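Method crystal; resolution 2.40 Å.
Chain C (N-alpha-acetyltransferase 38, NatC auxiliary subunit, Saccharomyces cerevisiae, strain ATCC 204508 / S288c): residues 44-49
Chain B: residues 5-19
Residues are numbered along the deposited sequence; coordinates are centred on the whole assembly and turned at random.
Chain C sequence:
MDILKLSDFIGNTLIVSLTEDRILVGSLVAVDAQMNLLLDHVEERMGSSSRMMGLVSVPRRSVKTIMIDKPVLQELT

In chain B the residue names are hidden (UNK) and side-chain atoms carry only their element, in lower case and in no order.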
ATOM      1  N   GLU C  44     -22.542 -12.303  21.999  1.00 72.05           N
ATOM      2  CA  GLU C  44     -23.689 -12.909  21.335  1.00 75.01           C
ATOM      3  C   GLU C  44     -23.892 -14.318  21.879  1.00 76.08           C
ATOM      4  O   GLU C  44     -23.037 -15.190  21.693  1.00 74.65           O
ATOM      5  CB  GLU C  44     -23.491 -12.949  19.821  1.00 75.34           C
ATOM      6  CG  GLU C  44     -24.751 -13.328  19.049  1.00 80.87           C
ATOM      7  CD  GLU C  44     -24.450 -14.004  17.726  1.00 82.57           C
ATOM      8  OE1 GLU C  44     -23.506 -14.821  17.673  1.00 82.43           O
ATOM      9  OE2 GLU C  44     -25.157 -13.721  16.738  1.00 83.51           O
ATOM     10  N   ARG C  45     -25.022 -14.537  22.540  1.00 78.68           N
ATOM     11  CA  ARG C  45     -25.364 -15.826  23.127  1.00 82.46           C
ATOM     12  C   ARG C  45     -26.481 -16.469  22.312  1.00 83.12           C
ATOM     13  O   ARG C  45     -27.555 -15.879  22.154  1.00 81.78           O
ATOM     14  CB  ARG C  45     -25.795 -15.663  24.584  1.00 86.16           C
ATOM     15  CG  ARG C  45     -24.691 -15.198  25.521  1.00 86.34           C
ATOM     16  CD  ARG C  45     -25.220 -15.053  26.938  1.00 90.03           C
ATOM     17  NE  ARG C  45     -24.227 -14.492  27.849  1.00 90.10           N
ATOM     18  CZ  ARG C  45     -24.496 -14.103  29.091  1.00 92.30           C
ATOM     19  NH1 ARG C  45     -25.730 -14.211  29.566  1.00 95.30           N
ATOM     20  NH2 ARG C  45     -23.537 -13.601  29.857  1.00 91.62           N
HETATM   21  N   MSE C  46     -26.227 -17.670  21.798  1.00 87.11           N
HETATM   22  CA  MSE C  46     -27.256 -18.456  21.120  1.00 93.96           C
HETATM   23  C   MSE C  46     -27.280 -19.877  21.665  1.00 99.85           C
HETATM   24  O   MSE C  46     -26.435 -20.698  21.305  1.00102.31           O
HETATM   25  CB  MSE C  46     -27.028 -18.489  19.605  1.00 94.39           C
HETATM   26  CG  MSE C  46     -26.945 -17.121  18.951  1.00 93.41           C
HETATM   27 SE   MSE C  46     -26.832 -17.198  17.000  0.46 93.51          SE
HETATM   28  CE  MSE C  46     -28.737 -17.363  16.566  1.00 94.66           C
ATOM     29  N   GLY C  47     -28.246 -20.156  22.533  1.00103.86           N
ATOM     30  CA  GLY C  47     -28.374 -21.488  23.100  1.00107.58           C
ATOM     31  C   GLY C  47     -27.139 -21.836  23.905  1.00105.74           C
ATOM     32  O   GLY C  47     -26.846 -21.219  24.936  1.00105.67           O
ATOM     33  N   SER C  48     -26.391 -22.831  23.426  1.00104.86           N
ATOM     34  CA  SER C  48     -25.159 -23.233  24.093  1.00103.86           C
ATOM     35  C   SER C  48     -23.991 -22.320  23.748  1.00 98.37           C
ATOM     36  O   SER C  48     -23.115 -22.100  24.590  1.00 96.59           O
ATOM     37  CB  SER C  48     -24.810 -24.676  23.724  1.00105.24           C
ATOM     38  OG  SER C  48     -24.712 -24.833  22.320  1.00103.36           O
ATOM     39  N   SER C  49     -23.963 -21.770  22.539  1.00 96.01           N
ATOM     40  CA  SER C  49     -22.773 -21.091  22.048  1.00 91.87           C
ATOM     41  C   SER C  49     -22.702 -19.639  22.517  1.00 89.28           C
ATOM     42  O   SER C  49     -23.718 -18.986  22.779  1.00 89.86           O
ATOM     43  CB  SER C  49     -22.720 -21.146  20.519  1.00 90.52           C
ATOM     44  OG  SER C  49     -22.340 -22.439  20.068  1.00 92.70           O
TER
ATOM     45  N   UNK B   5     -28.733 -31.674  21.897  1.00 86.98           N
ATOM     46  CA  UNK B   5     -29.099 -31.634  23.311  1.00 86.58           C
ATOM     47  C   UNK B   5     -28.533 -30.392  23.986  1.00 87.37           C
ATOM     48  O   UNK B   5     -29.231 -29.713  24.747  1.00 88.15           O
ATOM     49  c   UNK B   5     -28.917 -34.139  23.166  1.00 85.20           C
ATOM     50  c   UNK B   5     -29.284 -33.031  25.387  1.00 85.61           C
ATOM     51  c   UNK B   5     -28.624 -32.913  24.020  1.00 85.07           C
ATOM     52  N   UNK B   6     -27.262 -30.076  23.719  1.00 87.62           N
ATOM     53  CA  UNK B   6     -26.576 -29.014  24.452  1.00 87.39           C
ATOM     54  C   UNK B   6     -27.167 -27.639  24.159  1.00 83.01           C
ATOM     55  O   UNK B   6     -27.208 -26.784  25.050  1.00 82.24           O
ATOM     56  o   UNK B   6     -23.115 -30.281  24.648  1.00 94.87           O
ATOM     57  c   UNK B   6     -24.358 -30.229  24.749  1.00 94.33           C
ATOM     58  o   UNK B   6     -25.022 -31.107  25.342  1.00 96.36           O
ATOM     59  c   UNK B   6     -25.080 -29.039  24.126  1.00 90.68           C
ATOM     60  N   UNK B   7     -27.632 -27.411  22.929  1.00 82.30           N
ATOM     61  CA  UNK B   7     -28.288 -26.146  22.613  1.00 83.46           C
ATOM     62  C   UNK B   7     -29.612 -26.011  23.357  1.00 84.53           C
ATOM     63  O   UNK B   7     -29.988 -24.909  23.773  1.00 85.09           O
ATOM     64  c   UNK B   7     -28.498 -26.027  21.104  1.00 84.52           C
ATOM     65  o   UNK B   7     -29.113 -27.191  20.571  1.00 87.63           O
ATOM     66  N   UNK B   8     -30.327 -27.125  23.540  1.00 85.20           N
ATOM     67  CA  UNK B   8     -31.601 -27.102  24.257  1.00 84.64           C
ATOM     68  C   UNK B   8     -31.385 -26.711  25.715  1.00 85.48           C
ATOM     69  O   UNK B   8     -31.956 -25.733  26.209  1.00 77.18           O
ATOM     70  c   UNK B   8     -33.537 -28.510  25.028  1.00 79.91           C
ATOM     71  c   UNK B   8     -32.305 -28.466  24.142  1.00 82.52           C
ATOM     72  c   UNK B   8     -33.046 -30.220  22.440  1.00 78.32           C
ATOM     73  c   UNK B   8     -32.687 -28.765  22.690  1.00 79.40           C
ATOM     74  N   UNK B   9     -30.554 -27.479  26.426  1.00 84.69           N
ATOM     75  CA  UNK B   9     -30.296 -27.189  27.833  1.00 87.67           C
ATOM     76  C   UNK B   9     -29.592 -25.851  28.017  1.00 93.80           C
ATOM     77  O   UNK B   9     -29.736 -25.215  29.067  1.00 95.54           O
ATOM     78  c   UNK B   9     -29.181 -30.710  29.166  1.00 79.36           C
ATOM     79  c   UNK B   9     -30.124 -29.684  28.554  1.00 81.51           C
ATOM     80  c   UNK B   9     -29.464 -28.307  28.461  1.00 83.60           C
ATOM     81  c   UNK B   9     -31.415 -29.598  29.349  1.00 81.71           C
ATOM     82  N   UNK B  10     -28.825 -25.410  27.018  1.00100.00           N
ATOM     83  CA  UNK B  10     -28.086 -24.166  27.140  1.00105.48           C
ATOM     84  C   UNK B  10     -28.960 -22.933  27.222  1.00113.66           C
ATOM     85  O   UNK B  10     -28.500 -21.888  27.697  1.00113.19           O
ATOM     86  N   UNK B  11     -30.211 -23.028  26.766  1.00123.74           N
ATOM     87  CA  UNK B  11     -31.109 -21.880  26.820  1.00127.21           C
ATOM     88  C   UNK B  11     -31.396 -21.469  28.260  1.00129.94           C
ATOM     89  O   UNK B  11     -31.489 -20.274  28.566  1.00133.41           O
ATOM     90  c   UNK B  11     -32.409 -22.197  26.083  1.00129.96           C
ATOM     91  o   UNK B  11     -33.323 -21.120  26.182  1.00132.82           O
ATOM     92  N   UNK B  12     -31.532 -22.445  29.158  1.00130.63           N
ATOM     93  CA  UNK B  12     -31.794 -22.128  30.557  1.00130.50           C
ATOM     94  C   UNK B  12     -30.588 -21.477  31.224  1.00134.95           C
ATOM     95  O   UNK B  12     -30.753 -20.690  32.163  1.00138.70           O
ATOM     96  c   UNK B  12     -34.599 -23.547  30.588  1.00121.29           C
ATOM     97  c   UNK B  12     -32.194 -23.396  31.310  1.00124.68           C
ATOM     98  c   UNK B  12     -33.389 -25.607  31.336  1.00117.91           C
ATOM     99  c   UNK B  12     -33.257 -24.265  30.633  1.00119.71           C
ATOM    100  N   UNK B  13     -29.379 -21.780  30.753  1.00135.94           N
ATOM    101  CA  UNK B  13     -28.153 -21.298  31.382  1.00141.00           C
ATOM    102  C   UNK B  13     -27.759 -19.896  30.940  1.00140.84           C
ATOM    103  O   UNK B  13     -26.743 -19.380  31.419  1.00141.49           O
ATOM    104  o   UNK B  13     -26.702 -22.283  29.700  1.00144.45           O
ATOM    105  c   UNK B  13     -26.999 -22.260  31.086  1.00143.56           C
ATOM    106  N   UNK B  14     -28.526 -19.271  30.045  1.00138.00           N
ATOM    107  CA  UNK B  14     -28.129 -17.976  29.501  1.00133.34           C
ATOM    108  C   UNK B  14     -28.214 -16.893  30.569  1.00135.38           C
ATOM    109  O   UNK B  14     -27.321 -16.045  30.688  1.00134.93           O
ATOM    110  c   UNK B  14     -28.585 -16.303  27.687  1.00124.87           C
ATOM    111  c   UNK B  14     -29.725 -18.491  25.999  1.00122.25           C
ATOM    112  c   UNK B  14     -28.859 -18.727  27.212  1.00123.70           C
ATOM    113  c   UNK B  14     -28.992 -17.636  28.274  1.00127.80           C
ATOM    114  N   UNK B  15     -29.277 -16.909  31.365  1.00138.76           N
ATOM    115  CA  UNK B  15     -29.517 -15.906  32.393  1.00142.31           C
ATOM    116  C   UNK B  15     -28.887 -16.274  33.738  1.00146.04           C
ATOM    117  O   UNK B  15     -29.016 -15.513  34.702  1.00148.96           O
ATOM    118  c   UNK B  15     -31.373 -14.456  33.344  1.00148.90           C
ATOM    119  c   UNK B  15     -31.036 -15.698  32.533  1.00146.27           C
ATOM    120  o   UNK B  15     -31.608 -15.550  31.226  1.00145.55           O
ATOM    121  N   UNK B  16     -28.169 -17.400  33.817  1.00148.85           N
ATOM    122  CA  UNK B  16     -27.682 -17.877  35.111  1.00148.03           C
ATOM    123  C   UNK B  16     -26.702 -16.907  35.756  1.00143.22           C
ATOM    124  O   UNK B  16     -26.661 -16.800  36.988  1.00146.93           O
ATOM    125  o   UNK B  16     -29.247 -20.055  34.695  1.00156.22           O
ATOM    126  c   UNK B  16     -28.036 -20.357  34.748  1.00153.61           C
ATOM    127  c   UNK B  16     -27.027 -19.250  34.959  1.00149.59           C
ATOM    128  o   UNK B  16     -27.621 -21.527  34.632  1.00154.84           O
ATOM    129  N   UNK B  17     -25.910 -16.192  34.953  1.00130.83           N
ATOM    130  CA  UNK B  17     -24.873 -15.334  35.518  1.00121.84           C
ATOM    131  C   UNK B  17     -25.470 -14.154  36.279  1.00118.81           C
ATOM    132  O   UNK B  17     -24.935 -13.746  37.317  1.00120.55           O
ATOM    133  c   UNK B  17     -24.663 -14.484  33.138  1.00112.68           C
ATOM    134  o   UNK B  17     -25.850 -14.848  32.998  1.00113.86           O
ATOM    135  c   UNK B  17     -23.931 -14.851  34.414  1.00115.80           C
ATOM    136  o   UNK B  17     -24.047 -13.828  32.273  1.00110.08           O
ATOM    137  N   UNK B  18     -26.579 -13.603  35.793  1.00114.47           N
ATOM    138  CA  UNK B  18     -27.228 -12.471  36.442  1.00114.95           C
ATOM    139  C   UNK B  18     -28.276 -12.984  37.423  1.00126.41           C
ATOM    140  O   UNK B  18     -29.182 -13.731  37.039  1.00126.18           O
ATOM    141  c   UNK B  18     -25.044  -9.863  32.650  1.00 83.79           C
ATOM    142  c   UNK B  18     -25.247  -9.269  33.878  1.00 87.27           C
ATOM    143  c   UNK B  18     -27.862 -11.544  35.407  1.00106.01           C
ATOM    144  c   UNK B  18     -26.158  -9.814  34.768  1.00 93.07           C
ATOM    145  c   UNK B  18     -26.661 -11.542  33.204  1.00 89.83           C
ATOM    146  c   UNK B  18     -25.752 -11.002  32.311  1.00 85.40           C
ATOM    147  c   UNK B  18     -26.875 -10.954  34.439  1.00 95.92           C
ATOM    148  N   UNK B  19     -28.152 -12.575  38.689  1.00139.52           N
ATOM    149  CA  UNK B  19     -29.049 -13.086  39.721  1.00146.10           C
ATOM    150  C   UNK B  19     -30.472 -12.575  39.532  1.00144.35           C
ATOM    151  O   UNK B  19     -31.437 -13.326  39.732  1.00145.26           O
ATOM    152  o   UNK B  19     -26.744 -13.268  42.597  1.00161.99           O
ATOM    153  o   UNK B  19     -26.956 -14.478  40.779  1.00158.72           O
ATOM    154  c   UNK B  19     -27.321 -13.545  41.523  1.00159.22           C
ATOM    155  c   UNK B  19     -28.522 -12.711  41.108  1.00155.14           C
TER

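Position 5 has three side-chain carbons, one carrying the other two: Val B5, out of reach of chain C. At position 6 two carbons end in two oxygens that lead away from chain C, which meets the backbone instead, CB of Ser C48 lying 3.5 Å from O of position 6. This is Asp B6. Position 7 has one carbon and one oxygen, and the hairpin turn packs against the helix backbone here: CA of Gly C47 is 3.8 Å from O of position 7, and OG of Ser C48 is 3.8 Å from its CA. This is Ser B7.

Positions 8 and 9 each carry four carbons and touch nothing on chain C. Position 8 forks at the first, with one longer arm, giving Ile B8; position 9 forks at the second, giving Leu B9.

Position 10 has no side-chain atoms. A CB here would point toward chain C and lie 2.8 Å from CA of Ser C48 and 3.0 Å from O of Gly C47, a clash with both. The residue is Gly B10, which lets the backbones approach to 4.3 Å between CA of Gly B10 and CA of Ser C48.

Position 11, one carbon and one oxygen with slight contact, is Ser B11, where a type I turn begins. Position 12, four carbons forked at the second, is Leu B12, out of reach. Position 13 again shows one carbon and one oxygen: Ser B13, whose OG donates a 2.7 Å hydrogen bond to O of Gly B10.

Position 14 has four carbons forked at the first, with one longer arm, packed against Arg C45 and Gly C47: Ile B14. Its CG2 lies 3.7 Å from CD of Arg C45 and its CG1 3.9 Å from O of Gly C47, so a branched aliphatic group covers both strand and turn.

Position 15, one carbon bearing an oxygen and a carbon, is Thr B15, pointing away. Position 16, two carbons and two oxygens without contact, is Asp B16. At position 17 the same atoms reach the guanidinium of Arg C45, whose positive charge suits a carboxylate: Asp B17. Its OD2, at the guanidinium edge near its plane, forms a very short 2.5 Å salt bridge with NH2 of Arg C45; a weak bond joins NH1 of Arg C45 to OD1 of Asp B17 at 3.5 Å. Position 18 has a carbon and a six-carbon ring, a nonpolar surface oblique to that guanidinium: Phe B18, its CE1 4.2 Å from NH2 of Arg C45. Position 19, two carbons and two oxygens, is Asp B19, out of reach.

The contact thus combines close backbone packing at the glycines with an arginine whose aliphatic part meets isoleucine and whose charge meets aspartate.

Chain B (5-19) VDSILGSLSITDDFD
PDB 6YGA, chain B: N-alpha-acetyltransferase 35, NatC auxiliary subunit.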